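Local coordinates for protein SYE1 (Shewanella oneidensis, PDB 4AWT) that binds FMN as its cofactor and probably uses NADH or NADPH to reduce carbon-carbon double bonds, at residues A307-A310 against I311-L315; L331-R334 against L335-G338; I74-P77 against E78-A81; G82-I85 against V86-A89. The protein carries 1 engineered substitution. One frame throughout, in Å; residues are numbered along the deposited sequence. Where two conformers were deposited one is given.

Interaction 1: residues A307-A310 against I311-L315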
ATOM      1  N   ALA A 307       7.901  12.989 -12.880  1.00  6.57           N
ATOM      2  CA  ALA A 307       8.075  13.108 -11.437  1.00  6.42           C
ATOM      3  C   ALA A 307       8.572  14.490 -11.072  1.00  6.25           C
ATOM      4  O   ALA A 307       8.041  15.162 -10.173  1.00  6.72           O
ATOM      5  CB  ALA A 307       9.059  12.051 -10.955  1.00  7.15           C
ATOM      6  N   GLU A 308       9.620  14.943 -11.776  1.00  6.66           N
ATOM      7  CA  GLU A 308      10.160  16.272 -11.524  1.00  6.58           C
ATOM      8  C   GLU A 308       9.117  17.321 -11.754  1.00  7.04           C
ATOM      9  O   GLU A 308       8.997  18.277 -10.975  1.00  7.63           O
ATOM     10  CB  GLU A 308      11.387  16.449 -12.443  1.00  7.11           C
ATOM     11  CG  GLU A 308      12.108  17.779 -12.248  1.00  7.45           C
ATOM     12  CD  GLU A 308      12.854  17.903 -10.962  1.00  6.75           C
ATOM     13  OE1 GLU A 308      12.956  16.927 -10.206  1.00  7.45           O
ATOM     14  OE2 GLU A 308      13.335  19.040 -10.696  1.00  7.75           O
ATOM     15  N   GLN A 309       8.333  17.194 -12.827  1.00  7.07           N
ATOM     16  CA  GLN A 309       7.310  18.187 -13.134  1.00  8.06           C
ATOM     17  C   GLN A 309       6.245  18.242 -12.048  1.00  7.15           C
ATOM     18  O   GLN A 309       5.783  19.317 -11.690  1.00  8.11           O
ATOM     19  CB  GLN A 309       6.700  17.902 -14.489  1.00  9.52           C
ATOM     20  CG  GLN A 309       5.882  19.087 -15.000  1.00 17.56           C
ATOM     21  CD  GLN A 309       6.896  20.232 -15.310  1.00 25.95           C
ATOM     22  OE1 GLN A 309       7.935  20.032 -15.995  1.00 37.29           O
ATOM     23  NE2 GLN A 309       6.691  21.432 -14.763  1.00 33.99           N
ATOM     24  N   ALA A 310       5.814  17.103 -11.532  1.00  6.97           N
ATOM     25  CA  ALA A 310       4.777  17.072 -10.519  1.00  7.08           C
ATOM     26  C   ALA A 310       5.256  17.784  -9.257  1.00  6.69           C
ATOM     27  O   ALA A 310       4.488  18.486  -8.590  1.00  7.62           O
ATOM     28  CB  ALA A 310       4.364  15.679 -10.178  1.00  8.13           C
ATOM     29  N   ILE A 311       6.529  17.594  -8.891  1.00  6.51           N
ATOM     30  CA  ILE A 311       7.066  18.266  -7.730  1.00  6.73           C
ATOM     31  C   ILE A 311       7.188  19.751  -8.010  1.00  7.09           C
ATOM     32  O   ILE A 311       6.780  20.591  -7.189  1.00  7.69           O
ATOM     33  CB  ILE A 311       8.425  17.633  -7.309  1.00  6.86           C
ATOM     34  CG1 ILE A 311       8.228  16.172  -6.898  1.00  7.37           C
ATOM     35  CG2 ILE A 311       9.054  18.441  -6.209  1.00  7.80           C
ATOM     36  CD1 ILE A 311       9.521  15.407  -6.755  1.00  9.11           C
ATOM     37  N   ASN A 312       7.741  20.139  -9.163  1.00  7.23           N
ATOM     38  CA  ASN A 312       7.947  21.557  -9.422  1.00  7.61           C
ATOM     39  C   ASN A 312       6.654  22.301  -9.654  1.00  8.10           C
ATOM     40  O   ASN A 312       6.628  23.518  -9.425  1.00 10.41           O
ATOM     41  CB  ASN A 312       8.904  21.715 -10.618  1.00  7.99           C
ATOM     42  CG  ASN A 312      10.301  21.307 -10.214  1.00  8.18           C
ATOM     43  OD1 ASN A 312      10.647  21.341  -9.035  1.00 10.44           O
ATOM     44  ND2 ASN A 312      11.112  20.937 -11.166  1.00  9.24           N
ATOM     45  N   ASP A 313       5.604  21.639 -10.072  1.00  8.15           N
ATOM     46  CA  ASP A 313       4.292  22.246 -10.236  1.00  8.88           C
ATOM     47  C   ASP A 313       3.564  22.334  -8.886  1.00  9.07           C
ATOM     48  O   ASP A 313       2.462  22.878  -8.865  1.00 11.21           O
ATOM     49  CB  ASP A 313       3.462  21.524 -11.231  1.00 10.55           C
ATOM     50  CG  ASP A 313       3.892  21.633 -12.655  1.00 15.34           C
ATOM     51  OD1 ASP A 313       4.793  22.417 -12.985  1.00 24.80           O
ATOM     52  OD2 ASP A 313       3.351  20.928 -13.539  1.00 19.98           O
ATOM     53  N   GLY A 314       4.131  21.853  -7.800  1.00  8.56           N
ATOM     54  CA  GLY A 314       3.507  21.945  -6.504  1.00  9.33           C
ATOM     55  C   GLY A 314       2.444  20.918  -6.242  1.00  8.70           C
ATOM     56  O   GLY A 314       1.652  21.088  -5.317  1.00 14.47           O
ATOM     57  N   LEU A 315       2.406  19.839  -7.007  1.00  7.44           N
ATOM     58  CA  LEU A 315       1.366  18.826  -6.888  1.00  7.42           C
ATOM     59  C   LEU A 315       1.760  17.706  -5.937  1.00  8.13           C
ATOM     60  O   LEU A 315       0.899  17.110  -5.291  1.00 11.50           O
ATOM     61  CB  LEU A 315       1.052  18.216  -8.269  1.00  7.60           C
ATOM     62  CG  LEU A 315       0.708  19.220  -9.334  1.00  8.60           C
ATOM     63  CD1 LEU A 315       0.456  18.560 -10.661  1.00 10.37           C
ATOM     64  CD2 LEU A 315      -0.474  20.081  -8.907  1.00 10.48           C
TER
HETATM   65  O   HOH W   1      10.330  20.589 -14.037  1.00 27.67           O

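Interaction 2: residues L331-R334 against L335-G338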
ATOM      1  N   LEU A 331      17.373   2.244  -9.110  1.00  5.74           N
ATOM      2  CA  LEU A 331      16.555   3.161  -9.866  1.00  5.61           C
ATOM      3  C   LEU A 331      16.930   4.598  -9.632  1.00  5.48           C
ATOM      4  O   LEU A 331      17.034   5.365 -10.613  1.00  5.80           O
ATOM      5  CB  LEU A 331      15.060   2.920  -9.568  1.00  5.74           C
ATOM      6  CG  LEU A 331      14.139   3.834 -10.358  1.00  5.78           C
ATOM      7  CD1 LEU A 331      14.167   3.570 -11.836  1.00  6.79           C
ATOM      8  CD2 LEU A 331      12.721   3.704  -9.822  1.00  6.79           C
ATOM      9  N   PRO A 332      17.160   5.067  -8.402  1.00  5.71           N
ATOM     10  CA  PRO A 332      17.499   6.497  -8.223  1.00  6.20           C
ATOM     11  C   PRO A 332      18.728   6.894  -9.060  1.00  5.98           C
ATOM     12  O   PRO A 332      18.675   7.928  -9.761  1.00  6.93           O
ATOM     13  CB  PRO A 332      17.683   6.642  -6.732  1.00  6.55           C
ATOM     14  CG  PRO A 332      16.776   5.556  -6.139  1.00  6.49           C
ATOM     15  CD  PRO A 332      16.979   4.394  -7.099  1.00  6.11           C
ATOM     16  N   GLU A 333      19.785   6.139  -8.996  1.00  6.37           N
ATOM     17  CA  GLU A 333      20.983   6.476  -9.788  1.00  6.80           C
ATOM     18  C   GLU A 333      20.685   6.524 -11.244  1.00  6.38           C
ATOM     19  O   GLU A 333      21.187   7.367 -11.983  1.00  6.87           O
ATOM     20  CB  GLU A 333      22.102   5.490  -9.473  1.00  9.03           C
ATOM     21  CG  GLU A 333      23.423   5.828 -10.093  1.00 12.28           C
ATOM     22  CD  GLU A 333      24.184   6.912  -9.395  1.00 12.75           C
ATOM     23  OE1 GLU A 333      23.682   7.519  -8.411  1.00 18.39           O
ATOM     24  OE2 GLU A 333      25.262   7.283  -9.865  1.00 18.78           O
ATOM     25  N   ARG A 334      19.869   5.581 -11.741  1.00  6.23           N
ATOM     26  CA  ARG A 334      19.529   5.570 -13.139  1.00  6.11           C
ATOM     27  C   ARG A 334      18.710   6.787 -13.521  1.00  6.13           C
ATOM     28  O   ARG A 334      18.964   7.406 -14.574  1.00  7.01           O
ATOM     29  CB  ARG A 334      18.781   4.294 -13.535  1.00  6.13           C
ATOM     30  CG  ARG A 334      19.546   3.034 -13.295  1.00  6.08           C
ATOM     31  CD  ARG A 334      18.889   1.849 -13.954  1.00  6.42           C
ATOM     32  NE  ARG A 334      19.447   0.607 -13.508  1.00  5.90           N
ATOM     33  CZ  ARG A 334      19.602  -0.502 -14.236  1.00  5.76           C
ATOM     34  NH1 ARG A 334      19.423  -0.513 -15.550  1.00  6.13           N
ATOM     35  NH2 ARG A 334      19.985  -1.588 -13.627  1.00  6.67           N
ATOM     36  N   LEU A 335      17.723   7.158 -12.718  1.00  6.00           N
ATOM     37  CA  LEU A 335      16.931   8.337 -13.006  1.00  6.23           C
ATOM     38  C   LEU A 335      17.811   9.582 -13.014  1.00  6.54           C
ATOM     39  O   LEU A 335      17.627  10.468 -13.849  1.00  7.57           O
ATOM     40  CB  LEU A 335      15.803   8.518 -11.985  1.00  6.69           C
ATOM     41  CG  LEU A 335      14.736   7.416 -11.962  1.00  7.02           C
ATOM     42  CD1 LEU A 335      13.811   7.651 -10.781  1.00 10.28           C
ATOM     43  CD2 LEU A 335      13.989   7.351 -13.284  1.00 10.67           C
ATOM     44  N   ARG A 336      18.743   9.674 -12.084  1.00  6.47           N
ATOM     45  CA  ARG A 336      19.575  10.863 -11.984  1.00  6.53           C
ATOM     46  C   ARG A 336      20.476  11.019 -13.191  1.00  7.06           C
ATOM     47  O   ARG A 336      20.697  12.150 -13.663  1.00  8.02           O
ATOM     48  CB  ARG A 336      20.382  10.816 -10.692  1.00  6.79           C
ATOM     49  CG  ARG A 336      21.045  12.154 -10.358  1.00  6.94           C
ATOM     50  CD  ARG A 336      21.472  12.254  -8.930  1.00  8.61           C
ATOM     51  NE  ARG A 336      22.503  11.270  -8.584  1.00 10.50           N
ATOM     52  CZ  ARG A 336      23.781  11.367  -8.819  1.00 11.56           C
ATOM     53  NH1 ARG A 336      24.257  12.463  -9.319  1.00 10.83           N
ATOM     54  NH2 ARG A 336      24.563  10.364  -8.520  1.00 16.35           N
ATOM     55  N   HIS A 337      21.031   9.926 -13.679  1.00  7.46           N
ATOM     56  CA  HIS A 337      21.969   9.948 -14.802  1.00  8.45           C
ATOM     57  C   HIS A 337      21.319   9.766 -16.149  1.00  9.19           C
ATOM     58  O   HIS A 337      22.015   9.908 -17.163  1.00 11.90           O
ATOM     59  CB  HIS A 337      23.028   8.872 -14.629  1.00  9.26           C
ATOM     60  CG  HIS A 337      24.036   9.189 -13.609  1.00 10.07           C
ATOM     61  ND1 HIS A 337      25.194   9.832 -13.923  1.00 15.29           N
ATOM     62  CD2 HIS A 337      24.072   8.930 -12.281  1.00 15.05           C
ATOM     63  CE1 HIS A 337      25.918   9.966 -12.840  1.00 20.48           C
ATOM     64  NE2 HIS A 337      25.305   9.478 -11.826  1.00 19.71           N
ATOM     65  N   GLY A 338      20.048   9.415 -16.226  1.00  8.05           N
ATOM     66  CA  GLY A 338      19.432   9.017 -17.462  1.00  8.81           C
ATOM     67  C   GLY A 338      19.976   7.716 -18.020  1.00  8.50           C
ATOM     68  O   GLY A 338      19.996   7.529 -19.217  1.00 10.98           O
TER
HETATM   69  O   HOH W   2      21.617   8.812  -7.340  1.00 28.80           O

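Interaction 3: residues I74-P77 against E78-A81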
ATOM      1  N   ILE A  74       1.824  -9.707   9.512  1.00  6.00           N
ATOM      2  CA  ILE A  74       2.416  -8.891  10.552  1.00  6.25           C
ATOM      3  C   ILE A  74       1.709  -9.098  11.876  1.00  6.95           C
ATOM      4  O   ILE A  74       1.655  -8.182  12.706  1.00  7.89           O
ATOM      5  CB  ILE A  74       2.564  -7.425  10.116  1.00  6.44           C
ATOM      6  CG1 ILE A  74       3.546  -6.631  10.967  1.00  7.38           C
ATOM      7  CG2 ILE A  74       1.213  -6.739   9.975  1.00  6.94           C
ATOM      8  CD1 ILE A  74       4.129  -5.436  10.237  1.00  7.86           C
ATOM      9  N   TYR A  75       1.185 -10.298  12.114  1.00  7.12           N
ATOM     10  CA  TYR A  75       0.417 -10.581  13.312  1.00  7.18           C
ATOM     11  C   TYR A  75       1.016 -11.677  14.205  1.00  7.70           C
ATOM     12  O   TYR A  75       0.587 -11.728  15.372  1.00 10.73           O
ATOM     13  CB  TYR A  75      -1.072 -10.874  12.989  1.00  7.94           C
ATOM     14  CG  TYR A  75      -1.286 -11.999  12.056  1.00  7.74           C
ATOM     15  CD1 TYR A  75      -1.403 -13.319  12.514  1.00  8.43           C
ATOM     16  CD2 TYR A  75      -1.358 -11.830  10.669  1.00  7.95           C
ATOM     17  CE1 TYR A  75      -1.579 -14.377  11.659  1.00  9.50           C
ATOM     18  CE2 TYR A  75      -1.521 -12.867   9.800  1.00  8.76           C
ATOM     19  CZ  TYR A  75      -1.637 -14.170  10.322  1.00 10.31           C
ATOM     20  OH  TYR A  75      -1.782 -15.230   9.461  1.00 13.85           O
ATOM     21  N   THR A  76       1.933 -12.497  13.778  1.00  8.04           N
ATOM     22  CA  THR A  76       2.537 -13.492  14.669  1.00  8.59           C
ATOM     23  C   THR A  76       3.927 -13.055  15.096  1.00  8.42           C
ATOM     24  O   THR A  76       4.583 -12.228  14.430  1.00  8.15           O
ATOM     25  CB  THR A  76       2.629 -14.848  14.002  1.00  9.28           C
ATOM     26  OG1 THR A  76       3.641 -14.780  12.966  1.00  8.99           O
ATOM     27  CG2 THR A  76       1.315 -15.356  13.418  1.00 10.84           C
ATOM     28  N   PRO A  77       4.417 -13.599  16.194  1.00  9.31           N
ATOM     29  CA  PRO A  77       5.765 -13.241  16.621  1.00  9.74           C
ATOM     30  C   PRO A  77       6.828 -13.550  15.548  1.00  8.65           C
ATOM     31  O   PRO A  77       7.772 -12.790  15.363  1.00  8.69           O
ATOM     32  CB  PRO A  77       5.973 -14.088  17.897  1.00 11.85           C
ATOM     33  CG  PRO A  77       4.564 -14.222  18.431  1.00 14.06           C
ATOM     34  CD  PRO A  77       3.708 -14.456  17.213  1.00 12.30           C
ATOM     35  N   GLU A  78       6.680 -14.672  14.881  1.00  9.14           N
ATOM     36  CA  GLU A  78       7.637 -15.043  13.841  0.62  8.76           C
ATOM     37  C   GLU A  78       7.590 -14.056  12.680  1.00  7.62           C
ATOM     38  O   GLU A  78       8.616 -13.713  12.091  1.00  7.95           O
ATOM     39  CB  GLU A  78       7.368 -16.429  13.340  0.62 10.68           C
ATOM     40  CG  GLU A  78       7.469 -17.456  14.446  0.62 14.80           C
ATOM     41  CD  GLU A  78       6.227 -17.684  15.272  0.62 18.51           C
ATOM     42  OE1 GLU A  78       5.181 -17.031  15.383  0.62 15.30           O
ATOM     43  OE2 GLU A  78       6.212 -18.740  15.982  0.62 28.66           O
ATOM     44  N   GLN A  79       6.383 -13.629  12.314  1.00  7.82           N
ATOM     45  CA  GLN A  79       6.225 -12.639  11.241  1.00  7.27           C
ATOM     46  C   GLN A  79       6.901 -11.337  11.606  1.00  6.97           C
ATOM     47  O   GLN A  79       7.510 -10.674  10.753  1.00  7.19           O
ATOM     48  CB  GLN A  79       4.745 -12.434  10.965  1.00  7.18           C
ATOM     49  CG  GLN A  79       4.140 -13.533  10.158  1.00  7.37           C
ATOM     50  CD  GLN A  79       2.622 -13.517  10.157  1.00  7.10           C
ATOM     51  OE1 GLN A  79       1.991 -12.703  10.848  1.00  7.39           O
ATOM     52  NE2 GLN A  79       2.025 -14.365   9.373  1.00  8.24           N
ATOM     53  N   ILE A  80       6.746 -10.900  12.856  1.00  7.12           N
ATOM     54  CA  ILE A  80       7.395  -9.678  13.316  1.00  7.22           C
ATOM     55  C   ILE A  80       8.896  -9.818  13.190  1.00  6.54           C
ATOM     56  O   ILE A  80       9.584  -8.903  12.741  1.00  6.87           O
ATOM     57  CB  ILE A  80       6.922  -9.362  14.748  1.00  7.94           C
ATOM     58  CG1 ILE A  80       5.439  -9.044  14.747  1.00  9.44           C
ATOM     59  CG2 ILE A  80       7.760  -8.296  15.408  1.00  8.96           C
ATOM     60  CD1 ILE A  80       4.840  -8.980  16.142  1.00 11.88           C
ATOM     61  N   ALA A  81       9.429 -10.972  13.601  1.00  6.65           N
ATOM     62  CA  ALA A  81      10.867 -11.201  13.546  1.00  7.14           C
ATOM     63  C   ALA A  81      11.368 -11.258  12.128  1.00  6.83           C
ATOM     64  O   ALA A  81      12.480 -10.785  11.842  1.00  7.53           O
ATOM     65  CB  ALA A  81      11.154 -12.507  14.291  1.00  8.08           C
TER

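Interaction 4: residues G82-I85 against V86-A89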
ATOM      1  N   GLY A  82      10.600 -11.859  11.211  1.00  6.94           N
ATOM      2  CA  GLY A  82      11.021 -11.844   9.811  1.00  7.08           C
ATOM      3  C   GLY A  82      11.098 -10.449   9.276  1.00  6.57           C
ATOM      4  O   GLY A  82      12.044 -10.057   8.562  1.00  6.89           O
ATOM      5  N   TRP A  83      10.122  -9.618   9.622  1.00  6.25           N
ATOM      6  CA  TRP A  83      10.182  -8.218   9.234  1.00  6.09           C
ATOM      7  C   TRP A  83      11.354  -7.498   9.880  1.00  6.14           C
ATOM      8  O   TRP A  83      11.918  -6.612   9.249  1.00  6.57           O
ATOM      9  CB  TRP A  83       8.867  -7.516   9.478  1.00  6.21           C
ATOM     10  CG  TRP A  83       7.805  -7.698   8.459  1.00  6.01           C
ATOM     11  CD1 TRP A  83       6.515  -8.104   8.672  1.00  6.50           C
ATOM     12  CD2 TRP A  83       7.896  -7.407   7.057  1.00  5.86           C
ATOM     13  NE1 TRP A  83       5.803  -8.089   7.522  1.00  6.64           N
ATOM     14  CE2 TRP A  83       6.624  -7.656   6.500  1.00  6.15           C
ATOM     15  CE3 TRP A  83       8.905  -6.936   6.217  1.00  6.10           C
ATOM     16  CZ2 TRP A  83       6.357  -7.475   5.141  1.00  6.94           C
ATOM     17  CZ3 TRP A  83       8.637  -6.752   4.878  1.00  6.35           C
ATOM     18  CH2 TRP A  83       7.376  -7.023   4.354  1.00  6.51           C
ATOM     19  N   ARG A  84      11.720  -7.854  11.103  1.00  6.78           N
ATOM     20  CA  ARG A  84      12.861  -7.210  11.740  1.00  7.07           C
ATOM     21  C   ARG A  84      14.123  -7.444  10.936  1.00  7.57           C
ATOM     22  O   ARG A  84      14.976  -6.558  10.862  1.00  8.38           O
ATOM     23  CB  ARG A  84      13.035  -7.785  13.168  1.00  7.61           C
ATOM     24  CG  ARG A  84      14.250  -7.196  13.901  1.00  8.38           C
ATOM     25  CD  ARG A  84      14.090  -5.715  14.197  1.00 10.76           C
ATOM     26  NE  ARG A  84      15.165  -5.091  14.942  1.00 12.40           N
ATOM     27  CZ  ARG A  84      15.289  -5.197  16.255  1.00 14.34           C
ATOM     28  NH1 ARG A  84      14.433  -5.900  16.978  1.00 15.35           N
ATOM     29  NH2 ARG A  84      16.319  -4.588  16.845  1.00 17.95           N
ATOM     30  N   ILE A  85      14.299  -8.617  10.346  1.00  7.68           N
ATOM     31  CA  ILE A  85      15.527  -8.780   9.558  0.60  8.59           C
ATOM     32  C   ILE A  85      15.491  -7.849   8.356  1.00  7.24           C
ATOM     33  O   ILE A  85      16.514  -7.275   7.995  1.00  8.19           O
ATOM     34  CB  ILE A  85      15.701 -10.247   9.185  0.60  9.16           C
ATOM     35  CG1 ILE A  85      15.822 -11.148  10.416  0.60 10.53           C
ATOM     36  CG2 ILE A  85      16.900 -10.420   8.254  0.60 10.34           C
ATOM     37  CD1 ILE A  85      15.657 -12.586  10.005  0.60 16.88           C
ATOM     38  N   VAL A  86      14.319  -7.673   7.733  1.00  6.83           N
ATOM     39  CA  VAL A  86      14.186  -6.711   6.633  1.00  6.30           C
ATOM     40  C   VAL A  86      14.529  -5.323   7.098  1.00  6.24           C
ATOM     41  O   VAL A  86      15.299  -4.602   6.425  1.00  6.76           O
ATOM     42  CB  VAL A  86      12.778  -6.780   6.038  1.00  6.31           C
ATOM     43  CG1 VAL A  86      12.600  -5.662   5.007  1.00  6.74           C
ATOM     44  CG2 VAL A  86      12.470  -8.118   5.439  1.00  6.85           C
ATOM     45  N   THR A  87      13.928  -4.843   8.178  1.00  6.50           N
ATOM     46  CA  THR A  87      14.161  -3.475   8.586  1.00  6.82           C
ATOM     47  C   THR A  87      15.599  -3.276   9.021  1.00  6.86           C
ATOM     48  O   THR A  87      16.150  -2.201   8.771  1.00  7.85           O
ATOM     49  CB  THR A  87      13.157  -2.969   9.639  1.00  7.14           C
ATOM     50  OG1 THR A  87      13.477  -3.612  10.880  1.00  7.70           O
ATOM     51  CG2 THR A  87      11.732  -3.171   9.240  1.00  7.35           C
ATOM     52  N   GLU A  88      16.219  -4.264   9.661  1.00  7.46           N
ATOM     53  CA  GLU A  88      17.636  -4.155   9.987  1.00  7.87           C
ATOM     54  C   GLU A  88      18.478  -3.974   8.729  1.00  7.86           C
ATOM     55  O   GLU A  88      19.404  -3.159   8.687  1.00  8.61           O
ATOM     56  CB  GLU A  88      18.125  -5.370  10.788  1.00  8.82           C
ATOM     57  CG  GLU A  88      17.626  -5.398  12.204  1.00 10.68           C
ATOM     58  CD  GLU A  88      18.117  -4.280  13.064  1.00 13.35           C
ATOM     59  OE1 GLU A  88      19.353  -3.987  12.975  1.00 16.04           O
ATOM     60  OE2 GLU A  88      17.316  -3.651  13.783  1.00 15.65           O
ATOM     61  N   ALA A  89      18.173  -4.774   7.707  1.00  7.66           N
ATOM     62  CA  ALA A  89      18.954  -4.693   6.480  1.00  7.90           C
ATOM     63  C   ALA A  89      18.801  -3.336   5.811  1.00  7.40           C
ATOM     64  O   ALA A  89      19.767  -2.718   5.351  1.00  8.72           O
ATOM     65  CB  ALA A  89      18.540  -5.814   5.548  1.00  8.61           C
TER
HETATM   66  O   HOH W   3      18.071  -2.664  16.790  1.00 42.92           O

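Interaction 1: residues A307-A310 against I311-L315
Gln-309 reaches across to Asp-313, one turn further along the chain from helix 304-312, and its NE2 donates to OD1 at 2.8 Å. The pair lies where the helix ends in a Schellman motif: Gly-314, with positive phi, returns its N to Ile-311 O, and Leu-315 N reaches back to Ala-310 O over 2.9 Å, nearly along the C=O axis. In Gln-309 the chain leaves with CG anti to the backbone N (chi1 -166°) and then bends at chi2, which turns the amide along the helix surface toward the C-terminal end. OD1 lies in the plane of that amide, yet the donor meets it from above the carboxylate plane, the amide and carboxylate planes being 49° apart. The carboxylate also lies close to Gln-309 O, a neighbour that would probably disfavour its negative charge, and the N-H of NE2 is likely to ease this. With an alanine in place of this aspartate, NE2 of Gln-309 would probably lose its acceptor here and the amide would be freer to turn.

Glu-308 and Asn-312 make a second i to i+4 pair, ND2 donating to OE2 at 3.0 Å with the planes almost perpendicular. The chain's N-terminal end shares both groups: Ser-4 N and Leu-5 N bond the two carboxylate oxygens, and Ser-4 OG pairs with Asn-312 OD1. Ala-307 and Ala-310 rest on Ile-319 of the following barrel strand. One water joins the two side-chain pairs, donating to Gln-309 OE1 and accepting from Asn-312 ND2 at 3.0 Å.

Interaction 2: residues L331-R334 against L335-G338
Glu-333 sets off with CG anti to its own nitrogen (chi1 -173°) and folds at chi2, laying its carboxylate alongside the next turn, between Arg-336 and His-337. Arg-336 bends at chi3 to bring its guanidinium back to the same place. The result is a salt bridge from NH2 of Arg-336 to OE1 of Glu-333, 3.0 Å long. The donor comes to the syn side of OE1 but 28° out of the carboxylate plane, and the two flat groups are turned 69° from each other. A water closes the arrangement, donating to Glu-333 OE1 at 2.7 Å and accepting from Arg-336 NE. The other oxygen, OE2, lies 2.9 Å from His-337 NE2, while the imidazole also stacks with Tyr-339.

These groups ride on helix 331-337, a short helix that comes after strand 318-320, the eighth of the TIM barrel, and helix 323-327; its C-terminal end passes into Gly-338, where phi turns positive. A glutamine in place of Glu-333 would probably leave the Arg-336 guanidinium without its charged mate in this turn.

Leu-331 and Leu-335 pack on each other one turn apart, with CG of Leu-331 3.9 Å from CD1 of Leu-335. Leu-331 reaches on to Phe-321 and to Pro-324 and Phe-325 of helix 323-327. Arg-334 extends elsewhere, its NE in a salt bridge with Asp-330 and its NH1 bonded to Pro-340 O.

Interaction 3: residues I74-P77 against E78-A81
Thr-76 and Gln-79 are joined by reciprocal hydrogen bonds that make a capping box at the start of helix 77-92. OG1 of Thr-76, the N-cap residue, accepts from Gln-79 N at 3.0 Å; its chi1 of 71° sets OG1 between the backbone N and the carbonyl carbon, facing the first turn. In return Gln-79 OE1 takes the N-H of Thr-76 at 2.9 Å. A further bond comes to the same oxygen from Tyr-75 N, at 2.8 Å and nearly in line with the C=O. The Thr-76 donor instead approaches from above the carbonyl plane. Two backbone hydrogens thus grip one amide oxygen, while NE2 is held by Gly-34 O, which fixes which way round the buried amide lies.

The first backbone bonds of the helix follow: Ile-80 N to Thr-76 O and Ala-81 N to Pro-77 O, both 3.0 Å.

The same oxygen, Gln-79 OE1, also stands over the Tyr-75 ring: it lies above the centre of one face, 3.4 Å from the plane, and the amide is almost perpendicular to the ring.

Packing ties the cap into the barrel. Ile-74 lies on Ala-166 and Ala-170 of helix 153-172 and on strands 53-60 and 96-102, Ile-80 reaches Asn-169 and Glu-172, and Tyr-75 rests against Pro-63 and Gln-60.

Interaction 4: residues G82-I85 against V86-A89
Arg-84 and Glu-88, one turn apart, meet through a salt bridge in which NE of Arg-84 points at OE2 of Glu-88 over 2.8 Å. The bond is nearly straight, 169° at the hydrogen; OE2 lies in the guanidinium plane at its edge, while NE approaches OE2 from the anti side, 28° out of the carboxylate plane. Weaker support comes from Arg-84 NH2, 3.4 Å from the same oxygen. A water that donates to Glu-88 OE2 also makes a weak bond with NH2. Arg-84 gets there by a bend at chi2 (66°), which carries its guanidinium along the exposed side of the helix, and Glu-88 bends at its own chi2 to meet it.

On another side of the turn Trp-83 lies beside Val-86, both pointing the same way, with CE3 of the indole 3.8 Å from CG2 of the valine. The helix backbone bonds include Thr-87 N to Trp-83 O and Ala-89 N to Ile-85 O.

Helix 77-92 is the crossover of the beta-alpha-beta unit that links strands 53-60 and 96-102 of the TIM barrel. Trp-83 joins the helix to the barrel: NE1 bonds Thr-59 OG1 on strand 53-60, and Phe-175 meets the indole edge-to-face. Tyr-45 of helix 39-46 touches both Trp-83 and Val-86. Thr-87 is positioned from outside too, through the bond of its OG1 to Ala-173 O.

Along the chain the order is interaction 3, 4, 1, 2, all within one eight-stranded TIM barrel. Interactions 3 and 4 share helix 77-92, the first capping its start and the second continuing its turns; their centres are 11 Å apart, and they touch where Ile-74 CD1 packs 3.9 Å from Trp-83 CD1. Interactions 1 and 2 lie near the barrel's closing strand, on helix 304-312 before strand 318-320 and helix 331-337 after it, with centres about 17 Å apart and no touch. Interactions 1 and 3 are farthest apart, about 38 Å between centres, on opposite sides of the chain's centre. Helices 77-92 and 304-312, each joining successive strands, lie outside the barrel that holds FMN.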